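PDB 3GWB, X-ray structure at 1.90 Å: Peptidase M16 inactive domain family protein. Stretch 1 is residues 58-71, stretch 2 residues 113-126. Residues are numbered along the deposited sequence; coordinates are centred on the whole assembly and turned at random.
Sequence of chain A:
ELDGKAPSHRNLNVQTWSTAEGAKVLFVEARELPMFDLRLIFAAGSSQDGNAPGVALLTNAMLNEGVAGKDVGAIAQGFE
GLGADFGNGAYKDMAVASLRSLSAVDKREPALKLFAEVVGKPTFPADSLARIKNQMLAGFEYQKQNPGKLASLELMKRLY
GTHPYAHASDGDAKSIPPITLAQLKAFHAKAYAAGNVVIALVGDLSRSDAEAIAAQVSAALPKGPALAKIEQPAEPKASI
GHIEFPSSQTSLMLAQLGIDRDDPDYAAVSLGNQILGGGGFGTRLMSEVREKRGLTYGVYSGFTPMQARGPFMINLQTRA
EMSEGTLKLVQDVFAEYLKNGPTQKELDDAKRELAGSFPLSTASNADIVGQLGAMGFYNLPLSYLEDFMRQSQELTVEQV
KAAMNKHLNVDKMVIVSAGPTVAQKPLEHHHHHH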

ATOM      1  N   LEU A  58       8.356  16.782   0.988  1.00 13.31           N
ATOM      2  CA  LEU A  58       9.044  16.737  -0.294  1.00 13.59           C
ATOM      3  C   LEU A  58      10.524  16.406  -0.114  1.00 11.93           C
ATOM      4  O   LEU A  58      11.092  15.624  -0.874  1.00 12.28           O
ATOM      5  N   THR A  59      11.152  16.996   0.896  1.00 12.53           N
ATOM      6  CA  THR A  59      12.562  16.736   1.141  1.00 10.20           C
ATOM      7  C   THR A  59      12.746  15.258   1.477  1.00 10.99           C
ATOM      8  O   THR A  59      13.641  14.599   0.947  1.00 10.86           O
ATOM      9  N   ASN A  60      11.889  14.735   2.346  1.00 10.26           N
ATOM     10  CA  ASN A  60      11.988  13.338   2.744  1.00 10.29           C
ATOM     11  C   ASN A  60      11.773  12.374   1.582  1.00  9.72           C
ATOM     12  O   ASN A  60      12.383  11.308   1.526  1.00 11.37           O
ATOM     13  N   ALA A  61      10.911  12.756   0.649  1.00  9.54           N
ATOM     14  CA  ALA A  61      10.621  11.919  -0.504  1.00 11.13           C
ATOM     15  C   ALA A  61      11.757  11.942  -1.516  1.00 11.25           C
ATOM     16  O   ALA A  61      11.949  10.977  -2.255  1.00 10.01           O
HETATM   17  N   MSE A  62      12.506  13.040  -1.547  1.00  9.77           N
HETATM   18  CA  MSE A  62      13.606  13.190  -2.502  1.00 12.16           C
HETATM   19  C   MSE A  62      14.945  12.578  -2.079  1.00 13.68           C
HETATM   20  O   MSE A  62      15.881  12.526  -2.880  1.00 14.50           O
ATOM     21  N   LEU A  63      15.039  12.104  -0.840  1.00 12.95           N
ATOM     22  CA  LEU A  63      16.286  11.531  -0.337  1.00 13.26           C
ATOM     23  C   LEU A  63      16.889  10.464  -1.239  1.00 12.88           C
ATOM     24  O   LEU A  63      18.044  10.575  -1.650  1.00 13.07           O
ATOM     25  N   ASN A  64      16.110   9.435  -1.553  1.00 10.32           N
ATOM     26  CA  ASN A  64      16.619   8.350  -2.387  1.00 11.85           C
ATOM     27  C   ASN A  64      16.386   8.535  -3.881  1.00 10.59           C
ATOM     28  O   ASN A  64      16.382   7.557  -4.631  1.00  7.99           O
ATOM     29  N   GLU A  65      16.187   9.779  -4.310  1.00 11.54           N
ATOM     30  CA  GLU A  65      15.983  10.081  -5.723  1.00 12.96           C
ATOM     31  C   GLU A  65      17.315  10.314  -6.423  1.00 14.26           C
ATOM     32  O   GLU A  65      17.359  10.433  -7.648  1.00 14.29           O
ATOM     33  N   GLY A  66      18.397  10.394  -5.646  1.00 12.21           N
ATOM     34  CA  GLY A  66      19.700  10.607  -6.245  1.00 11.31           C
ATOM     35  C   GLY A  66      20.819  11.034  -5.311  1.00 11.70           C
ATOM     36  O   GLY A  66      20.598  11.741  -4.326  1.00 10.50           O
ATOM     37  N   VAL A  67      22.026  10.575  -5.620  1.00 12.23           N
ATOM     38  CA  VAL A  67      23.222  10.936  -4.867  1.00 12.96           C
ATOM     39  C   VAL A  67      24.291  11.158  -5.929  1.00 15.58           C
ATOM     40  O   VAL A  67      24.044  10.914  -7.110  1.00 13.15           O
ATOM     41  N   ALA A  68      25.465  11.628  -5.519  1.00 16.08           N
ATOM     42  CA  ALA A  68      26.554  11.884  -6.456  1.00 17.63           C
ATOM     43  C   ALA A  68      26.778  10.731  -7.435  1.00 16.44           C
ATOM     44  O   ALA A  68      27.116   9.615  -7.031  1.00 16.47           O
ATOM     45  N   GLY A  69      26.574  11.009  -8.719  1.00 16.86           N
ATOM     46  CA  GLY A  69      26.784  10.008  -9.754  1.00 16.70           C
ATOM     47  C   GLY A  69      25.783   8.870  -9.861  1.00 19.16           C
ATOM     48  O   GLY A  69      26.011   7.925 -10.620  1.00 19.03           O
ATOM     49  N   LYS A  70      24.676   8.949  -9.126  1.00 19.30           N
ATOM     50  CA  LYS A  70      23.658   7.895  -9.155  1.00 19.44           C
ATOM     51  C   LYS A  70      22.235   8.451  -9.204  1.00 18.32           C
ATOM     52  O   LYS A  70      21.900   9.375  -8.463  1.00 16.45           O
ATOM     53  N   ASP A  71      21.397   7.873 -10.060  1.00 18.00           N
ATOM     54  CA  ASP A  71      20.009   8.310 -10.173  1.00 19.07           C
ATOM     55  C   ASP A  71      19.099   7.397  -9.336  1.00 17.70           C
ATOM     56  O   ASP A  71      19.568   6.441  -8.716  1.00 17.44           O
ATOM     57  N   LYS A 113      26.933   2.257   3.429  1.00 11.23           N
ATOM     58  CA  LYS A 113      27.604   3.366   2.758  1.00 12.95           C
ATOM     59  C   LYS A 113      26.619   4.052   1.826  1.00 10.62           C
ATOM     60  O   LYS A 113      26.595   5.281   1.729  1.00 12.77           O
ATOM     61  N   LEU A 114      25.800   3.258   1.141  1.00  9.70           N
ATOM     62  CA  LEU A 114      24.806   3.811   0.231  1.00  9.40           C
ATOM     63  C   LEU A 114      23.725   4.538   1.030  1.00 10.14           C
ATOM     64  O   LEU A 114      23.289   5.629   0.657  1.00  9.73           O
ATOM     65  N   PHE A 115      23.299   3.927   2.130  1.00 10.01           N
ATOM     66  CA  PHE A 115      22.276   4.512   2.993  1.00  9.75           C
ATOM     67  C   PHE A 115      22.732   5.863   3.557  1.00  9.55           C
ATOM     68  O   PHE A 115      21.975   6.830   3.558  1.00  9.74           O
ATOM     69  N   ALA A 116      23.968   5.917   4.046  1.00  9.31           N
ATOM     70  CA  ALA A 116      24.503   7.156   4.605  1.00 11.06           C
ATOM     71  C   ALA A 116      24.510   8.250   3.538  1.00 12.32           C
ATOM     72  O   ALA A 116      24.150   9.399   3.806  1.00  9.85           O
ATOM     73  N   GLU A 117      24.924   7.888   2.328  1.00 13.70           N
ATOM     74  CA  GLU A 117      24.973   8.832   1.222  1.00 15.36           C
ATOM     75  C   GLU A 117      23.571   9.346   0.890  1.00 13.76           C
ATOM     76  O   GLU A 117      23.367  10.542   0.710  1.00 13.49           O
ATOM     77  N   VAL A 118      22.608   8.437   0.813  1.00 13.08           N
ATOM     78  CA  VAL A 118      21.228   8.805   0.497  1.00 11.03           C
ATOM     79  C   VAL A 118      20.623   9.791   1.509  1.00 12.58           C
ATOM     80  O   VAL A 118      20.055  10.824   1.134  1.00 10.01           O
ATOM     81  N   VAL A 119      20.759   9.492   2.794  1.00 10.66           N
ATOM     82  CA  VAL A 119      20.185  10.365   3.804  1.00 10.43           C
ATOM     83  C   VAL A 119      21.029  11.599   4.111  1.00  9.83           C
ATOM     84  O   VAL A 119      20.482  12.661   4.380  1.00  8.59           O
ATOM     85  N   GLY A 120      22.351  11.478   4.043  1.00 10.70           N
ATOM     86  CA  GLY A 120      23.197  12.622   4.352  1.00  9.71           C
ATOM     87  C   GLY A 120      23.640  13.523   3.207  1.00 11.45           C
ATOM     88  O   GLY A 120      23.922  14.706   3.420  1.00  9.10           O
ATOM     89  N   LYS A 121      23.721  12.987   1.993  1.00 11.42           N
ATOM     90  CA  LYS A 121      24.152  13.797   0.857  1.00 12.17           C
ATOM     91  C   LYS A 121      23.273  13.646  -0.381  1.00 10.46           C
ATOM     92  O   LYS A 121      23.755  13.321  -1.464  1.00 10.00           O
ATOM     93  N   PRO A 122      21.963  13.867  -0.237  1.00 11.49           N
ATOM     94  CA  PRO A 122      21.084  13.741  -1.403  1.00 13.59           C
ATOM     95  C   PRO A 122      21.384  14.871  -2.400  1.00 13.40           C
ATOM     96  O   PRO A 122      21.784  15.969  -1.996  1.00 11.03           O
ATOM     97  N   THR A 123      21.200  14.601  -3.691  1.00 13.06           N
ATOM     98  CA  THR A 123      21.465  15.605  -4.725  1.00 16.02           C
ATOM     99  C   THR A 123      20.226  16.323  -5.259  1.00 17.20           C
ATOM    100  O   THR A 123      20.348  17.297  -6.007  1.00 18.38           O
ATOM    101  N   PHE A 124      19.044  15.842  -4.880  1.00 16.47           N
ATOM    102  CA  PHE A 124      17.780  16.431  -5.317  1.00 16.06           C
ATOM    103  C   PHE A 124      17.778  16.723  -6.818  1.00 16.77           C
ATOM    104  O   PHE A 124      17.834  17.884  -7.233  1.00 16.89           O
ATOM    105  N   PRO A 125      17.711  15.673  -7.651  1.00 16.26           N
ATOM    106  CA  PRO A 125      17.703  15.845  -9.109  1.00 17.67           C
ATOM    107  C   PRO A 125      16.473  16.620  -9.580  1.00 18.59           C
ATOM    108  O   PRO A 125      15.355  16.372  -9.123  1.00 15.92           O
ATOM    109  N   ALA A 126      16.693  17.547 -10.506  1.00 18.78           N
ATOM    110  CA  ALA A 126      15.629  18.384 -11.040  1.00 18.64           C
ATOM    111  C   ALA A 126      14.482  17.602 -11.670  1.00 19.24           C
ATOM    112  O   ALA A 126      13.316  17.962 -11.508  1.00 17.93           O
TER

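When a helix gives way to an irregular segment, apolar side chains can fill the contact with a neighbour while a glycine admits the backbone where a side chain would not fit, with water settling the polar groups left over; residues 58-71 and 113-126 of this peptidase M16 family protein illustrate the principle. The helical part of stretch 1 offers apolar groups to the loop after the second helix. Thr 59 (chi1 m) lies sideways, its CG2 4.1 Å from CE1 of Phe 124, while its hydroxyl is satisfied elsewhere in the structure. Met 62, a selenomethionine with all three chi angles in m, points toward stretch 2. Its CB meets the edge of the Phe 124 ring, 3.5 Å from CD1, and its CE lies 4.1 Å from CD of Pro 125, so one side chain spans two consecutive residues. Phe 124 (chi1 m) starts out sideways, but its ring end comes nearer to make this contact.

Leu 63 (m, t) reaches the helix of stretch 2 and the proline beyond it: its CB is 4.2 Å from CG1 of Val 118, and its CD2 is 4.3 Å from CG of Pro 122. Asn 64 (chi1 p) leads its amide away and leaves its CB 3.8 Å from CG1 of Val 118, which is in t. Glu 65 (m, m) directs its CB toward the other stretch, 4.2 Å from CD of Pro 125, yet its carboxylate finds partners outside this contact.

Gly 66 is a local point of close backbone approach between side-chain contacts. A CB here would point toward stretch 2 and clash with CG of Pro 125; the backbone angles alone also call for glycine. Here Thr 123 N donates a nearly straight hydrogen bond to Gly 66 O, at 3.0 Å. Water 1 donates to Met 62 O and Gly 66 O and accepts from Phe 124 N, linking three backbone groups where no direct pairing joins them.

Val 67 (m) lies sideways and packs on the helix, with CB 3.5 Å from CG of Glu 117 and CG1 3.9 Å from CG2 of Val 118. It also opens a type II turn ending at Lys 70. In that turn Ala 68 N donates to water 2, which in turn donates to Glu 117 OE2 and Lys 121 O; the aliphatic part of Glu 117 thus packs while its carboxylate is hydrated. Gly 69, with positive phi, makes no contact with stretch 2. Water 4 joins Lys 70 O to Thr 123 OG1, and the Lys 70 side chain (m, t, t, p) brings its CD to 4.5 Å from CD1 of Leu 114 (t, p).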

ATOM      1  CB  LEU A  58       8.875  18.078  -1.007  1.00 15.96           C
ATOM      2  CG  LEU A  58       9.250  18.171  -2.486  1.00 19.39           C
ATOM      3  CD1 LEU A  58       8.651  17.011  -3.274  1.00 20.27           C
ATOM      4  CD2 LEU A  58       8.748  19.514  -3.025  1.00 18.47           C
ATOM      5  CB  THR A  59      13.116  17.594   2.314  1.00 11.55           C
ATOM      6  OG1 THR A  59      12.929  18.984   2.028  1.00  9.44           O
ATOM      7  CG2 THR A  59      14.614  17.341   2.507  1.00 13.49           C
ATOM      8  CB  ASN A  60      10.990  13.037   3.865  1.00  9.54           C
ATOM      9  CG  ASN A  60      11.095  11.611   4.363  1.00  7.60           C
ATOM     10  OD1 ASN A  60      10.397  10.720   3.882  1.00  7.08           O
ATOM     11  ND2 ASN A  60      11.983  11.383   5.319  1.00  9.58           N
ATOM     12  CB  ALA A  61       9.332  12.390  -1.174  1.00 12.47           C
HETATM   13  CB  MSE A  62      13.805  14.677  -2.813  1.00 10.91           C
HETATM   14  CG  MSE A  62      12.655  15.342  -3.590  1.00 13.68           C
HETATM   15 SE   MSE A  62      12.702  14.973  -5.357  1.00 13.40          SE
HETATM   16  CE  MSE A  62      14.255  15.806  -5.794  1.00 15.70           C
ATOM     17  CB  LEU A  63      16.082  10.946   1.065  1.00 12.28           C
ATOM     18  CG  LEU A  63      15.609  11.911   2.162  1.00 12.53           C
ATOM     19  CD1 LEU A  63      15.456  11.153   3.472  1.00  9.51           C
ATOM     20  CD2 LEU A  63      16.607  13.051   2.330  1.00 12.41           C
ATOM     21  CB  ASN A  64      16.023   7.014  -1.937  1.00 11.85           C
ATOM     22  CG  ASN A  64      14.584   6.854  -2.358  1.00 12.23           C
ATOM     23  OD1 ASN A  64      13.850   7.833  -2.480  1.00 13.30           O
ATOM     24  ND2 ASN A  64      14.165   5.612  -2.570  1.00 12.78           N
ATOM     25  CB  GLU A  65      15.108  11.326  -5.902  1.00 13.35           C
ATOM     26  CG  GLU A  65      13.637  11.100  -5.640  1.00 16.33           C
ATOM     27  CD  GLU A  65      13.026  10.051  -6.559  1.00 19.89           C
ATOM     28  OE1 GLU A  65      13.337  10.046  -7.773  1.00 21.24           O
ATOM     29  OE2 GLU A  65      12.217   9.236  -6.068  1.00 20.82           O
ATOM     30  CB  VAL A  67      23.673   9.819  -3.894  1.00 12.67           C
ATOM     31  CG1 VAL A  67      22.560   9.533  -2.883  1.00  9.98           C
ATOM     32  CG2 VAL A  67      24.041   8.567  -4.660  1.00  9.80           C
ATOM     33  CB  ALA A  68      27.848  12.170  -5.685  1.00 16.54           C
ATOM     34  CB  LYS A  70      23.771   7.013  -7.914  1.00 20.53           C
ATOM     35  CG  LYS A  70      24.964   6.103  -7.852  1.00 24.48           C
ATOM     36  CD  LYS A  70      24.870   5.256  -6.585  1.00 27.04           C
ATOM     37  CE  LYS A  70      25.856   4.108  -6.597  1.00 29.73           C
ATOM     38  NZ  LYS A  70      27.252   4.595  -6.752  1.00 33.14           N
ATOM     39  CB  ASP A  71      19.570   8.298 -11.640  1.00 21.26           C
ATOM     40  CG  ASP A  71      19.123   6.925 -12.108  1.00 25.20           C
ATOM     41  OD1 ASP A  71      19.844   5.932 -11.868  1.00 24.33           O
ATOM     42  OD2 ASP A  71      18.039   6.840 -12.726  1.00 27.50           O
ATOM     43  CB  LYS A 113      28.802   2.875   1.948  1.00 15.00           C
ATOM     44  CG  LYS A 113      29.978   2.444   2.795  1.00 19.44           C
ATOM     45  CD  LYS A 113      31.187   2.101   1.930  1.00 22.26           C
ATOM     46  CE  LYS A 113      31.677   3.313   1.150  1.00 23.81           C
ATOM     47  NZ  LYS A 113      32.908   3.006   0.354  1.00 25.16           N
ATOM     48  CB  LEU A 114      24.175   2.694  -0.613  1.00 10.36           C
ATOM     49  CG  LEU A 114      23.009   3.076  -1.536  1.00 10.35           C
ATOM     50  CD1 LEU A 114      23.423   4.216  -2.469  1.00 12.50           C
ATOM     51  CD2 LEU A 114      22.581   1.847  -2.334  1.00 12.40           C
ATOM     52  CB  PHE A 115      21.957   3.563   4.148  1.00  8.85           C
ATOM     53  CG  PHE A 115      20.882   4.068   5.075  1.00  9.36           C
ATOM     54  CD1 PHE A 115      19.552   4.083   4.675  1.00  8.61           C
ATOM     55  CD2 PHE A 115      21.207   4.548   6.340  1.00  9.93           C
ATOM     56  CE1 PHE A 115      18.551   4.554   5.527  1.00 10.25           C
ATOM     57  CE2 PHE A 115      20.213   5.024   7.204  1.00 11.26           C
ATOM     58  CZ  PHE A 115      18.887   5.035   6.793  1.00  9.26           C
ATOM     59  CB  ALA A 116      25.922   6.927   5.133  1.00 10.61           C
ATOM     60  CB  GLU A 117      25.585   8.162  -0.013  1.00 19.44           C
ATOM     61  CG  GLU A 117      25.772   9.092  -1.204  1.00 28.52           C
ATOM     62  CD  GLU A 117      27.147   9.741  -1.252  1.00 33.96           C
ATOM     63  OE1 GLU A 117      28.154   9.004  -1.358  1.00 38.28           O
ATOM     64  OE2 GLU A 117      27.227  10.986  -1.196  1.00 37.38           O
ATOM     65  CB  VAL A 118      20.328   7.534   0.399  1.00 12.11           C
ATOM     66  CG1 VAL A 118      18.851   7.909   0.471  1.00  9.73           C
ATOM     67  CG2 VAL A 118      20.606   6.806  -0.918  1.00  9.02           C
ATOM     68  CB  VAL A 119      19.915   9.584   5.111  1.00 10.27           C
ATOM     69  CG1 VAL A 119      19.184  10.464   6.117  1.00 10.35           C
ATOM     70  CG2 VAL A 119      19.096   8.333   4.801  1.00  7.33           C
ATOM     71  CB  LYS A 121      25.600  13.461   0.504  1.00 12.45           C
ATOM     72  CG  LYS A 121      26.588  13.697   1.650  1.00 17.96           C
ATOM     73  CD  LYS A 121      27.998  13.275   1.264  1.00 20.26           C
ATOM     74  CE  LYS A 121      29.000  13.529   2.392  1.00 24.12           C
ATOM     75  NZ  LYS A 121      28.648  12.810   3.656  1.00 23.23           N
ATOM     76  CB  PRO A 122      19.693  13.863  -0.790  1.00 13.97           C
ATOM     77  CG  PRO A 122      19.932  14.815   0.353  1.00 13.60           C
ATOM     78  CD  PRO A 122      21.205  14.277   0.959  1.00 12.67           C
ATOM     79  CB  THR A 123      22.199  14.985  -5.924  1.00 14.23           C
ATOM     80  OG1 THR A 123      21.443  13.869  -6.415  1.00 15.99           O
ATOM     81  CG2 THR A 123      23.590  14.527  -5.515  1.00 16.43           C
ATOM     82  CB  PHE A 124      17.504  17.728  -4.547  1.00 17.25           C
ATOM     83  CG  PHE A 124      17.538  17.568  -3.051  1.00 19.64           C
ATOM     84  CD1 PHE A 124      16.541  16.859  -2.388  1.00 21.17           C
ATOM     85  CD2 PHE A 124      18.572  18.129  -2.305  1.00 19.76           C
ATOM     86  CE1 PHE A 124      16.577  16.703  -1.000  1.00 21.25           C
ATOM     87  CE2 PHE A 124      18.617  17.979  -0.920  1.00 20.13           C
ATOM     88  CZ  PHE A 124      17.617  17.268  -0.266  1.00 19.45           C
ATOM     89  CB  PRO A 125      17.704  14.409  -9.634  1.00 15.81           C
ATOM     90  CG  PRO A 125      18.359  13.640  -8.531  1.00 17.61           C
ATOM     91  CD  PRO A 125      17.751  14.247  -7.296  1.00 14.76           C
ATOM     92  CB  ALA A 126      16.214  19.368 -12.052  1.00 18.56           C
TER
HETATM   93  O   HOH W   1      18.151  13.269  -3.893  1.00 15.93           O
HETATM   94  O   HOH W   2      25.918  12.558  -2.940  1.00 10.56           O
HETATM   95  O   HOH W   3      27.724   8.503  -4.724  1.00 30.35           O
HETATM   96  O   HOH W   4      22.001  12.319  -8.768  1.00 25.83           O